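Local coordinates for protein aldehyde dehydrogenase (Bartonella henselae, PDB 3I44) that probably oxidises aldehydes to carboxylic acids using NAD(P)+ as the electron acceptor, at residues I279-D284 and E312-D317; G272-N277 and P306-V311; T432-S437 and M454-G459; T388-V393 and G406-L411. The protein carries 1 engineered substitution. One frame throughout, in Å; residues are numbered along the deposited sequence.

Contact 1: residues I279-D284 and E312-D317; sequences IFADAD and EQAIYD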
loop_
_atom_site.group_PDB
_atom_site.type_symbol
_atom_site.label_atom_id
_atom_site.label_comp_id
_atom_site.label_asym_id
_atom_site.label_seq_id
_atom_site.Cartn_x
_atom_site.Cartn_y
_atom_site.Cartn_z
ATOM N N ILE A 279 -12.638 -26.624 -14.148
ATOM C CA ILE A 279 -13.928 -27.167 -14.637
ATOM C C ILE A 279 -14.027 -28.636 -14.251
ATOM O O ILE A 279 -13.257 -29.480 -14.707
ATOM C CB ILE A 279 -14.099 -26.995 -16.138
ATOM C CG1 ILE A 279 -13.866 -25.520 -16.503
ATOM C CG2 ILE A 279 -15.495 -27.479 -16.599
ATOM C CD1 ILE A 279 -14.140 -25.174 -17.957
ATOM N N PHE A 280 -14.947 -28.908 -13.343
ATOM C CA PHE A 280 -15.219 -30.258 -12.894
ATOM C C PHE A 280 -16.195 -30.948 -13.833
ATOM O O PHE A 280 -16.928 -30.291 -14.568
ATOM C CB PHE A 280 -15.777 -30.248 -11.470
ATOM C CG PHE A 280 -14.750 -29.960 -10.428
ATOM C CD1 PHE A 280 -13.973 -30.990 -9.899
ATOM C CD2 PHE A 280 -14.524 -28.656 -9.989
ATOM C CE1 PHE A 280 -13.029 -30.738 -8.945
ATOM C CE2 PHE A 280 -13.553 -28.391 -9.038
ATOM C CZ PHE A 280 -12.815 -29.430 -8.497
ATOM N N ALA A 281 -16.182 -32.288 -13.793
ATOM C CA ALA A 281 -17.113 -33.121 -14.588
ATOM C C ALA A 281 -18.598 -32.783 -14.322
ATOM O O ALA A 281 -19.468 -32.997 -15.169
ATOM C CB ALA A 281 -16.836 -34.633 -14.342
ATOM N N ASP A 282 -18.883 -32.272 -13.133
ATOM C CA ASP A 282 -20.254 -31.961 -12.755
ATOM C C ASP A 282 -20.613 -30.501 -12.991
ATOM O O ASP A 282 -21.622 -30.027 -12.464
ATOM C CB ASP A 282 -20.548 -32.403 -11.311
ATOM C CG ASP A 282 -19.716 -31.638 -10.222
ATOM O OD1 ASP A 282 -19.024 -30.641 -10.530
ATOM O OD2 ASP A 282 -19.782 -32.059 -9.042
ATOM N N ALA A 283 -19.823 -29.796 -13.815
ATOM C CA ALA A 283 -20.145 -28.416 -14.185
ATOM C C ALA A 283 -21.430 -28.386 -15.025
ATOM O O ALA A 283 -21.782 -29.373 -15.653
ATOM C CB ALA A 283 -18.968 -27.739 -14.931
ATOM N N ASP A 284 -22.126 -27.251 -15.010
ATOM C CA ASP A 284 -23.329 -27.071 -15.796
ATOM C C ASP A 284 -23.020 -27.232 -17.295
ATOM O O ASP A 284 -21.858 -27.091 -17.736
ATOM C CB ASP A 284 -23.975 -25.708 -15.507
ATOM C CG ASP A 284 -23.097 -24.530 -15.956
ATOM O OD1 ASP A 284 -22.128 -24.221 -15.243
ATOM O OD2 ASP A 284 -23.345 -23.943 -17.034
ATOM N N GLU A 312 -11.216 -31.691 -15.133
ATOM C CA GLU A 312 -11.241 -32.995 -14.492
ATOM C C GLU A 312 -11.062 -34.100 -15.569
ATOM O O GLU A 312 -11.577 -33.998 -16.685
ATOM C CB GLU A 312 -12.525 -33.160 -13.682
ATOM C CG GLU A 312 -12.577 -34.402 -12.797
ATOM C CD GLU A 312 -13.701 -34.335 -11.738
ATOM O OE1 GLU A 312 -13.549 -34.988 -10.702
ATOM O OE2 GLU A 312 -14.704 -33.599 -11.899
ATOM N N GLN A 313 -10.262 -35.118 -15.254
ATOM C CA GLN A 313 -9.849 -36.144 -16.244
ATOM C C GLN A 313 -11.029 -36.700 -17.031
ATOM O O GLN A 313 -11.004 -36.705 -18.264
ATOM C CB GLN A 313 -9.087 -37.291 -15.557
ATOM C CG GLN A 313 -8.480 -38.310 -16.529
ATOM C CD GLN A 313 -7.426 -37.690 -17.415
ATOM O OE1 GLN A 313 -7.605 -37.575 -18.631
ATOM N NE2 GLN A 313 -6.320 -37.264 -16.807
ATOM N N ALA A 314 -12.083 -37.091 -16.310
ATOM C CA ALA A 314 -13.310 -37.634 -16.923
ATOM C C ALA A 314 -13.859 -36.818 -18.097
ATOM O O ALA A 314 -14.433 -37.396 -18.978
ATOM C CB ALA A 314 -14.402 -37.818 -15.867
ATOM N N ILE A 315 -13.713 -35.485 -18.124
ATOM C CA ILE A 315 -14.284 -34.688 -19.241
ATOM C C ILE A 315 -13.225 -33.966 -20.087
ATOM O O ILE A 315 -13.530 -33.068 -20.886
ATOM C CB ILE A 315 -15.376 -33.688 -18.772
ATOM C CG1 ILE A 315 -14.816 -32.762 -17.697
ATOM C CG2 ILE A 315 -16.654 -34.452 -18.249
ATOM C CD1 ILE A 315 -15.477 -31.414 -17.651
ATOM N N TYR A 316 -11.975 -34.395 -19.934
ATOM C CA TYR A 316 -10.852 -33.800 -20.653
ATOM C C TYR A 316 -10.986 -33.933 -22.178
ATOM O O TYR A 316 -10.824 -32.954 -22.915
ATOM C CB TYR A 316 -9.551 -34.441 -20.146
ATOM C CG TYR A 316 -8.285 -33.865 -20.720
ATOM C CD1 TYR A 316 -8.090 -32.488 -20.796
ATOM C CD2 TYR A 316 -7.254 -34.708 -21.176
ATOM C CE1 TYR A 316 -6.915 -31.963 -21.316
ATOM C CE2 TYR A 316 -6.068 -34.189 -21.684
ATOM C CZ TYR A 316 -5.905 -32.821 -21.758
ATOM O OH TYR A 316 -4.751 -32.298 -22.271
ATOM N N ASP A 317 -11.300 -35.131 -22.669
ATOM C CA ASP A 317 -11.506 -35.310 -24.120
ATOM C C ASP A 317 -12.652 -34.448 -24.626
ATOM O O ASP A 317 -12.531 -33.782 -25.681
ATOM C CB ASP A 317 -11.736 -36.798 -24.482
ATOM C CG ASP A 317 -10.458 -37.631 -24.395
ATOM O OD1 ASP A 317 -9.327 -37.076 -24.380
ATOM O OD2 ASP A 317 -10.586 -38.871 -24.340
#
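Glu312 holds the backbone of Ile279 and Ala281 through two hydrogen bonds, where parallel strands 276-279 and 308-312 of the seven-stranded sheet run out into loops. Glu312 N donates to Ile279 O at 3.0 Å and continues the ladder. Its carboxylate returns to the other segment, OE2 accepting from Ala281 N at 2.7 Å with an N-H...O angle of 165°. The anti lone pair of OE2, away from OE1, takes this bond. With CG anti to the backbone N (chi1 -171°) and the rest of the chain extended, the carboxylate reaches the edge of the Phe280 ring, which meets OE2 in plane (CD1 to OE2 3.4 Å). Ring and carboxylate planes stand 84° apart. Next to this bond, on the Ala281 side, Ile315, the N-cap residue of helix 316-329, lays CG2 against Ala281 CB at 3.9 Å.

In the second shell, Phe280 meets Phe414 edge-to-face and rests on Ile446 of helix 440-449. Asp282 forms a salt bridge with Lys442 of that helix and a hydrogen bond with Ser437, just after strand 432-436. Residues 280-283 make a type I beta turn, closed by Ala283 N to Phe280 O at 3.0 Å; Ile315 CD1 packs 3.6 Å from that same Phe280 O.

Contact 2: residues G272-N277 and P306-V311; sequences GGKGAN and PTRMLV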
loop_
_atom_site.group_PDB
_atom_site.type_symbol
_atom_site.label_atom_id
_atom_site.label_comp_id
_atom_site.label_asym_id
_atom_site.label_seq_id
_atom_site.Cartn_x
_atom_site.Cartn_y
_atom_site.Cartn_z
ATOM N N GLY A 272 -1.037 -7.756 -14.581
ATOM C CA GLY A 272 -1.507 -8.852 -15.411
ATOM C C GLY A 272 -2.006 -10.053 -14.632
ATOM O O GLY A 272 -2.057 -10.054 -13.401
ATOM N N GLY A 273 -2.401 -11.075 -15.381
ATOM C CA GLY A 273 -2.901 -12.298 -14.788
ATOM C C GLY A 273 -2.675 -13.513 -15.643
ATOM O O GLY A 273 -2.356 -13.420 -16.846
ATOM N N LYS A 274 -2.837 -14.665 -15.018
ATOM C CA LYS A 274 -2.819 -15.936 -15.735
ATOM C C LYS A 274 -3.871 -16.866 -15.111
ATOM O O LYS A 274 -3.580 -17.936 -14.583
ATOM C CB LYS A 274 -1.426 -16.566 -15.772
ATOM C CG LYS A 274 -1.314 -17.762 -16.741
ATOM C CD LYS A 274 -0.996 -17.342 -18.193
ATOM C CE LYS A 274 -1.272 -18.483 -19.206
ATOM N NZ LYS A 274 -1.117 -18.049 -20.615
ATOM N N GLY A 275 -5.112 -16.418 -15.238
ATOM C CA GLY A 275 -6.245 -17.040 -14.600
ATOM C C GLY A 275 -6.408 -18.503 -14.892
ATOM O O GLY A 275 -6.326 -18.930 -16.047
ATOM N N ALA A 276 -6.612 -19.275 -13.834
ATOM C CA ALA A 276 -7.035 -20.652 -13.963
ATOM C C ALA A 276 -8.579 -20.735 -13.954
ATOM O O ALA A 276 -9.246 -20.003 -13.212
ATOM C CB ALA A 276 -6.470 -21.447 -12.862
ATOM N N ASN A 277 -9.122 -21.610 -14.809
ATOM C CA ASN A 277 -10.554 -21.963 -14.870
ATOM C C ASN A 277 -10.669 -23.460 -14.605
ATOM O O ASN A 277 -10.386 -24.290 -15.507
ATOM C CB ASN A 277 -11.141 -21.630 -16.243
ATOM C CG ASN A 277 -12.676 -21.767 -16.295
ATOM O OD1 ASN A 277 -13.310 -22.127 -15.307
ATOM N ND2 ASN A 277 -13.264 -21.454 -17.460
ATOM N N PRO A 306 -9.596 -16.087 -18.436
ATOM C CA PRO A 306 -9.357 -17.450 -17.976
ATOM C C PRO A 306 -8.562 -18.240 -19.034
ATOM O O PRO A 306 -9.127 -18.959 -19.874
ATOM C CB PRO A 306 -10.772 -17.998 -17.786
ATOM C CG PRO A 306 -11.564 -17.311 -18.836
ATOM C CD PRO A 306 -10.989 -15.910 -18.890
ATOM N N THR A 307 -7.249 -18.130 -18.952
ATOM C CA THR A 307 -6.357 -18.629 -19.987
ATOM C C THR A 307 -5.778 -20.020 -19.723
ATOM O O THR A 307 -5.238 -20.625 -20.636
ATOM C CB THR A 307 -5.237 -17.594 -20.274
ATOM O OG1 THR A 307 -4.542 -17.248 -19.062
ATOM C CG2 THR A 307 -5.847 -16.314 -20.839
ATOM N N ARG A 308 -5.899 -20.535 -18.506
ATOM C CA ARG A 308 -5.488 -21.905 -18.183
ATOM C C ARG A 308 -6.725 -22.684 -17.771
ATOM O O ARG A 308 -7.282 -22.470 -16.681
ATOM C CB ARG A 308 -4.461 -21.956 -17.061
ATOM C CG ARG A 308 -3.120 -21.302 -17.416
ATOM C CD ARG A 308 -2.187 -21.374 -16.218
ATOM N NE ARG A 308 -2.694 -20.586 -15.085
ATOM C CZ ARG A 308 -2.580 -20.916 -13.800
ATOM N NH1 ARG A 308 -1.979 -22.035 -13.429
ATOM N NH2 ARG A 308 -3.123 -20.131 -12.867
ATOM N N MET A 309 -7.184 -23.569 -18.648
ATOM C CA MET A 309 -8.371 -24.351 -18.352
ATOM C C MET A 309 -7.937 -25.687 -17.792
ATOM O O MET A 309 -7.317 -26.497 -18.510
ATOM C CB MET A 309 -9.224 -24.511 -19.596
ATOM C CG MET A 309 -10.603 -25.166 -19.339
ATOM S SD MET A 309 -11.611 -25.377 -20.852
ATOM C CE MET A 309 -12.322 -23.768 -21.121
ATOM N N LEU A 310 -8.264 -25.922 -16.517
ATOM C CA LEU A 310 -7.869 -27.138 -15.805
ATOM C C LEU A 310 -9.119 -27.996 -15.703
ATOM O O LEU A 310 -10.090 -27.606 -15.057
ATOM C CB LEU A 310 -7.265 -26.813 -14.427
ATOM C CG LEU A 310 -6.325 -25.580 -14.320
ATOM C CD1 LEU A 310 -5.869 -25.379 -12.895
ATOM C CD2 LEU A 310 -5.101 -25.681 -15.241
ATOM N N VAL A 311 -9.112 -29.135 -16.395
ATOM C CA VAL A 311 -10.308 -29.963 -16.566
ATOM C C VAL A 311 -10.188 -31.327 -15.887
ATOM O O VAL A 311 -9.170 -32.037 -16.025
ATOM C CB VAL A 311 -10.632 -30.163 -18.055
ATOM C CG1 VAL A 311 -11.982 -30.898 -18.223
ATOM C CG2 VAL A 311 -10.669 -28.809 -18.773
HETATM O O HOH W 1 -3.517 -14.539 -18.974
HETATM O O HOH W 2 -2.949 -19.887 -22.351
HETATM O O HOH W 3 -11.429 -20.726 -19.810
#
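Lys274 O is gripped by two nitrogens of Arg308, NE and NH2, each 2.8 Å away. The guanidinium approaches side-on, with the oxygen in its plane at the edge; NH2 lies nearly in line with the C=O, whereas NE is tilted 34° from the carbonyl plane. The bend of the Arg308 chain at chi3 (-65°) turns the group back toward this carbonyl. One guanidinium face receives Ala276 CB, 3.6 Å from NH2, and the aliphatic part of Lys274 runs beside the Arg308 chain, Lys274 CG 3.6 Å from Arg308 NE. NH1 also bonds to Leu423 O and NH2 to Ala424 O, while Phe400 makes a cation-pi contact.

Beyond this grip the two segments become parallel strands, with Ala276 opposite Arg308 and Asn277 opposite Met309. Gly275 O accepts from Arg308 N at 3.0 Å, Asn277 N donates to Arg308 O at 2.8 Å, and Asn277 O takes Leu310 N. Water links Asn277 ND2 to Pro306 O, and Asn277 OD1 is bonded to Gln436. Strands 276-279 and 308-312 form a beta-alpha-beta unit with helix 287-296, which packs on Met309; Leu310 meets helix 417-425 on the opposite face, and strands 432-436 and 408-414 flank the pair.

Contact 3: residues T432-S437 and M454-G459; sequences TNYIQS and MVEVNG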
loop_
_atom_site.group_PDB
_atom_site.type_symbol
_atom_site.label_atom_id
_atom_site.label_comp_id
_atom_site.label_asym_id
_atom_site.label_seq_id
_atom_site.Cartn_x
_atom_site.Cartn_y
_atom_site.Cartn_z
ATOM N N THR A 432 -7.993 -12.988 -11.257
ATOM C CA THR A 432 -9.255 -13.766 -11.161
ATOM C C THR A 432 -8.991 -15.208 -11.472
ATOM O O THR A 432 -8.400 -15.522 -12.514
ATOM C CB THR A 432 -10.323 -13.282 -12.159
ATOM O OG1 THR A 432 -10.536 -11.874 -12.004
ATOM C CG2 THR A 432 -11.646 -13.995 -11.921
ATOM N N ASN A 433 -9.431 -16.099 -10.592
ATOM C CA ASN A 433 -9.529 -17.507 -10.896
ATOM C C ASN A 433 -11.023 -17.860 -11.001
ATOM O O ASN A 433 -11.873 -17.154 -10.438
ATOM C CB ASN A 433 -8.873 -18.340 -9.799
ATOM C CG ASN A 433 -7.341 -18.373 -9.904
ATOM O OD1 ASN A 433 -6.803 -18.498 -10.993
ATOM N ND2 ASN A 433 -6.647 -18.294 -8.761
ATOM N N TYR A 434 -11.318 -18.968 -11.691
ATOM C CA TYR A 434 -12.666 -19.363 -12.080
ATOM C C TYR A 434 -12.881 -20.837 -11.708
ATOM O O TYR A 434 -11.965 -21.684 -11.820
ATOM C CB TYR A 434 -12.879 -19.160 -13.585
ATOM C CG TYR A 434 -12.647 -17.741 -14.073
ATOM C CD1 TYR A 434 -13.717 -16.913 -14.372
ATOM C CD2 TYR A 434 -11.350 -17.223 -14.236
ATOM C CE1 TYR A 434 -13.519 -15.586 -14.816
ATOM C CE2 TYR A 434 -11.151 -15.926 -14.679
ATOM C CZ TYR A 434 -12.245 -15.102 -14.963
ATOM O OH TYR A 434 -12.084 -13.802 -15.410
ATOM N N ILE A 435 -14.088 -21.159 -11.258
ATOM C CA ILE A 435 -14.413 -22.553 -10.825
ATOM C C ILE A 435 -15.779 -22.886 -11.356
ATOM O O ILE A 435 -16.721 -22.096 -11.180
ATOM C CB ILE A 435 -14.460 -22.695 -9.302
ATOM C CG1 ILE A 435 -13.139 -22.251 -8.654
ATOM C CG2 ILE A 435 -14.794 -24.158 -8.861
ATOM C CD1 ILE A 435 -13.247 -22.009 -7.129
ATOM N N GLN A 436 -15.889 -24.032 -12.043
ATOM C CA GLN A 436 -17.164 -24.530 -12.523
ATOM C C GLN A 436 -17.481 -25.887 -11.924
ATOM O O GLN A 436 -16.789 -26.886 -12.202
ATOM C CB GLN A 436 -17.182 -24.612 -14.047
ATOM C CG GLN A 436 -16.389 -23.528 -14.749
ATOM C CD GLN A 436 -16.837 -22.098 -14.443
ATOM O OE1 GLN A 436 -18.035 -21.780 -14.359
ATOM N NE2 GLN A 436 -15.846 -21.204 -14.354
ATOM N N SER A 437 -18.508 -25.918 -11.069
ATOM C CA SER A 437 -19.046 -27.175 -10.533
ATOM C C SER A 437 -20.442 -26.956 -9.959
ATOM O O SER A 437 -20.724 -25.919 -9.340
ATOM C CB SER A 437 -18.148 -27.730 -9.433
ATOM O OG SER A 437 -18.776 -28.786 -8.700
ATOM N N MET A 454 -9.780 -12.227 -6.786
ATOM C CA MET A 454 -11.173 -12.468 -7.213
ATOM C C MET A 454 -11.381 -13.915 -7.618
ATOM O O MET A 454 -10.460 -14.579 -8.120
ATOM C CB MET A 454 -11.548 -11.554 -8.385
ATOM C CG MET A 454 -11.514 -10.080 -8.051
ATOM S SD MET A 454 -11.693 -8.931 -9.392
ATOM C CE MET A 454 -10.088 -9.173 -10.238
ATOM N N VAL A 455 -12.591 -14.413 -7.375
ATOM C CA VAL A 455 -12.952 -15.776 -7.794
ATOM C C VAL A 455 -14.362 -15.661 -8.356
ATOM O O VAL A 455 -15.261 -15.218 -7.657
ATOM C CB VAL A 455 -12.876 -16.779 -6.656
ATOM C CG1 VAL A 455 -13.239 -18.233 -7.101
ATOM C CG2 VAL A 455 -11.486 -16.804 -6.040
ATOM N N GLU A 456 -14.529 -16.010 -9.633
ATOM C CA GLU A 456 -15.871 -16.126 -10.257
ATOM C C GLU A 456 -16.314 -17.586 -10.337
ATOM O O GLU A 456 -15.680 -18.409 -11.021
ATOM C CB GLU A 456 -15.906 -15.485 -11.637
ATOM C CG GLU A 456 -15.621 -13.976 -11.560
ATOM C CD GLU A 456 -15.789 -13.241 -12.881
ATOM O OE1 GLU A 456 -16.449 -13.788 -13.811
ATOM O OE2 GLU A 456 -15.231 -12.118 -12.949
ATOM N N VAL A 457 -17.407 -17.889 -9.642
ATOM C CA VAL A 457 -17.969 -19.251 -9.587
ATOM C C VAL A 457 -19.167 -19.389 -10.510
ATOM O O VAL A 457 -20.119 -18.572 -10.468
ATOM C CB VAL A 457 -18.403 -19.601 -8.129
ATOM C CG1 VAL A 457 -19.021 -21.056 -7.994
ATOM C CG2 VAL A 457 -17.218 -19.456 -7.199
ATOM N N ASN A 458 -19.120 -20.433 -11.342
ATOM C CA ASN A 458 -20.212 -20.866 -12.204
ATOM C C ASN A 458 -20.758 -19.759 -13.111
ATOM O O ASN A 458 -21.955 -19.621 -13.297
ATOM C CB ASN A 458 -21.296 -21.516 -11.360
ATOM C CG ASN A 458 -20.843 -22.818 -10.798
ATOM O OD1 ASN A 458 -20.004 -23.495 -11.408
ATOM N ND2 ASN A 458 -21.340 -23.181 -9.615
ATOM N N GLY A 459 -19.848 -18.940 -13.645
ATOM C CA GLY A 459 -20.232 -17.875 -14.538
ATOM C C GLY A 459 -20.856 -16.668 -13.881
ATOM O O GLY A 459 -21.280 -15.748 -14.583
HETATM O O HOH W 4 -13.034 -11.002 -12.049
HETATM O O HOH W 5 -16.992 -18.628 -13.505
#
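Tyr434 and Glu456 lie side by side and point the same way from neighbouring parallel strands, 432-436 and 454-457, of a beta-alpha-beta unit whose crossover is helix 440-449. Their ring and carboxylate planes are 62° apart, and Tyr434 CE1 comes within 3.6 Å of Glu456 OE1. Tyr434 CG is anti to its carbonyl carbon (chi1 -57°), which leans the ring along the sheet toward Thr432; the CG2 of that residue lies over one ring face, near the rim. The ring hydroxyl is bonded to Asn304 O. A water joins Thr432 OG1 to Glu456 OE2, 2.6 Å from the latter. On the face that carries Ile435 and Val455, Ile435 CD1 lies 3.8 Å from Val455 CG1.

The strand axes stand only 24° apart. Four backbone hydrogen bonds join the two segments, from Asn433 N to Met454 O through to Asn458 N on Ile435 O at 2.9 Å. In the assembly, Met454 and Val455 pair with a parallel strand of the second subunit, so the sheet continues across the dimer interface.

At the far end the Asn458 amide bonds twice to one residue: OD1 accepts Ser437 N at 2.9 Å in the carbonyl plane, on a lone pair, while ND2 donates to Ser437 O at 2.8 Å.

Contact 4: residues T388-V393 and G406-L411; sequences TVFADV and GPVLSL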
loop_
_atom_site.group_PDB
_atom_site.type_symbol
_atom_site.label_atom_id
_atom_site.label_comp_id
_atom_site.label_asym_id
_atom_site.label_seq_id
_atom_site.Cartn_x
_atom_site.Cartn_y
_atom_site.Cartn_z
ATOM N N THR A 388 -6.602 -19.980 -31.026
ATOM C CA THR A 388 -5.719 -21.132 -30.889
ATOM C C THR A 388 -5.970 -21.867 -29.581
ATOM O O THR A 388 -6.159 -21.241 -28.527
ATOM C CB THR A 388 -4.225 -20.635 -30.979
ATOM O OG1 THR A 388 -4.036 -19.985 -32.246
ATOM C CG2 THR A 388 -3.229 -21.782 -30.809
ATOM N N VAL A 389 -5.975 -23.192 -29.644
ATOM C CA VAL A 389 -6.110 -24.035 -28.477
ATOM C C VAL A 389 -4.927 -24.997 -28.372
ATOM O O VAL A 389 -4.615 -25.709 -29.336
ATOM C CB VAL A 389 -7.466 -24.816 -28.510
ATOM C CG1 VAL A 389 -7.596 -25.763 -27.345
ATOM C CG2 VAL A 389 -8.670 -23.858 -28.538
ATOM N N PHE A 390 -4.290 -25.045 -27.193
ATOM C CA PHE A 390 -3.323 -26.082 -26.852
ATOM C C PHE A 390 -3.885 -26.994 -25.780
ATOM O O PHE A 390 -4.598 -26.518 -24.889
ATOM C CB PHE A 390 -2.029 -25.448 -26.326
ATOM C CG PHE A 390 -1.217 -24.748 -27.369
ATOM C CD1 PHE A 390 -0.345 -25.473 -28.184
ATOM C CD2 PHE A 390 -1.325 -23.377 -27.552
ATOM C CE1 PHE A 390 0.425 -24.824 -29.155
ATOM C CE2 PHE A 390 -0.568 -22.721 -28.515
ATOM C CZ PHE A 390 0.322 -23.450 -29.313
ATOM N N ALA A 391 -3.558 -28.288 -25.858
ATOM C CA ALA A 391 -3.910 -29.280 -24.850
ATOM C C ALA A 391 -2.636 -29.995 -24.404
ATOM O O ALA A 391 -1.566 -29.792 -25.004
ATOM C CB ALA A 391 -4.952 -30.289 -25.379
ATOM N N ASP A 392 -2.744 -30.812 -23.353
ATOM C CA ASP A 392 -1.586 -31.451 -22.729
ATOM C C ASP A 392 -0.481 -30.428 -22.416
ATOM O O ASP A 392 0.701 -30.668 -22.675
ATOM C CB ASP A 392 -1.084 -32.579 -23.632
ATOM C CG ASP A 392 -2.230 -33.461 -24.100
ATOM O OD1 ASP A 392 -2.988 -33.909 -23.207
ATOM O OD2 ASP A 392 -2.403 -33.659 -25.337
ATOM N N VAL A 393 -0.873 -29.273 -21.872
ATOM C CA VAL A 393 0.095 -28.243 -21.515
ATOM C C VAL A 393 0.650 -28.626 -20.156
ATOM O O VAL A 393 -0.055 -29.190 -19.329
ATOM C CB VAL A 393 -0.538 -26.847 -21.477
ATOM C CG1 VAL A 393 0.509 -25.803 -21.023
ATOM C CG2 VAL A 393 -1.138 -26.487 -22.857
ATOM N N GLY A 406 -3.427 -12.754 -26.198
ATOM C CA GLY A 406 -4.001 -13.036 -27.505
ATOM C C GLY A 406 -5.024 -14.146 -27.309
ATOM O O GLY A 406 -5.154 -14.667 -26.185
ATOM N N PRO A 407 -5.736 -14.541 -28.385
ATOM C CA PRO A 407 -6.775 -15.557 -28.269
ATOM C C PRO A 407 -6.205 -16.946 -28.234
ATOM O O PRO A 407 -6.361 -17.705 -29.191
ATOM C CB PRO A 407 -7.614 -15.310 -29.508
ATOM C CG PRO A 407 -6.605 -14.850 -30.519
ATOM C CD PRO A 407 -5.752 -13.913 -29.724
ATOM N N VAL A 408 -5.558 -17.268 -27.114
ATOM C CA VAL A 408 -4.797 -18.472 -26.970
ATOM C C VAL A 408 -5.126 -19.175 -25.640
ATOM O O VAL A 408 -4.835 -18.680 -24.559
ATOM C CB VAL A 408 -3.295 -18.164 -27.072
ATOM C CG1 VAL A 408 -2.459 -19.443 -26.863
ATOM C CG2 VAL A 408 -3.003 -17.503 -28.431
ATOM N N LEU A 409 -5.736 -20.342 -25.732
ATOM C CA LEU A 409 -6.154 -21.093 -24.556
ATOM C C LEU A 409 -5.238 -22.279 -24.334
ATOM O O LEU A 409 -4.875 -22.950 -25.298
ATOM C CB LEU A 409 -7.578 -21.583 -24.786
ATOM C CG LEU A 409 -8.200 -22.479 -23.728
ATOM C CD1 LEU A 409 -8.363 -21.704 -22.427
ATOM C CD2 LEU A 409 -9.557 -23.000 -24.192
ATOM N N SER A 410 -4.892 -22.546 -23.068
ATOM C CA SER A 410 -4.153 -23.733 -22.679
ATOM C C SER A 410 -5.008 -24.698 -21.834
ATOM O O SER A 410 -5.512 -24.297 -20.783
ATOM C CB SER A 410 -2.902 -23.307 -21.893
ATOM O OG SER A 410 -2.029 -22.527 -22.692
ATOM N N LEU A 411 -5.165 -25.952 -22.284
ATOM C CA LEU A 411 -5.895 -27.001 -21.535
ATOM C C LEU A 411 -4.946 -28.022 -20.980
ATOM O O LEU A 411 -3.963 -28.410 -21.649
ATOM C CB LEU A 411 -6.881 -27.782 -22.430
ATOM C CG LEU A 411 -8.272 -27.247 -22.698
ATOM C CD1 LEU A 411 -8.127 -25.868 -23.288
ATOM C CD2 LEU A 411 -9.052 -28.186 -23.644
#
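A beta-alpha-beta unit supplies this contact: strands 388-391 and 408-414, with short helix 398-401 between them, lie parallel in the large sheet. Within the short segments their axes approach to 4.6 Å and are inclined by only 16°, evidence of nearly parallel strands, and the pairing runs Thr388-Val408, Val389-Leu409, Phe390-Ser410. Thr388 N donates to Pro407 O at 2.9 Å, Leu409 N returns to Thr388 O, and Phe390 N meets Leu409 O in an almost straight bond (178°). The shortest link is Leu411 N to Phe390 O, 2.7 Å.

The ladder changes step at its end. Asp392 N is 3.2 Å from Leu411 O but poorly aimed, and Val393 N, also 3.2 Å from it, makes the bond instead. Asp392, with positive phi, turns the chain here; its carboxylate bonds to Tyr316 OH and Thr367 OG1.

Side-chain packing divides between the two faces. On one, the Phe390 ring meets Val408 CG1 at its edge, 4.1 Å from CE2, and Val393 CG2 lies 3.8 Å from Ser410 CB; both Phe390 and Val393 rest on Ile399 of helix 398-401. On the other, Val389 CG1 and Leu411 CD1 touch in an oblique crossing, while helix 287-296 packs on Leu409 and Val389, and helix 316-329 on Val389.

Backbone bonds thus fix the register of the two strands, and buried, mostly apolar side chains fill both faces, where the flanking helices pack.

From the N terminus, 272-277 opens contact 2 and 279-284 opens contact 1; 306-311 closes contact 2 and 312-317 contact 1. The two contacts therefore cross, each closing a loop of just under thirty residues that contains helix 287-296. Contact 4 follows in series, closing 12 residues that hold helix 398-401, and contact 3 comes last, closing 16 that hold helix 440-449. None nests inside another. All reach the same seven-stranded sheet: contact 2 is central, contact 4 adjoins it through strand 408-414, and contact 3 adjoins its other side through strand 432-436, about 19 Å from contact 4 between centres. Contact 1 finishes the central pair where its strands run out.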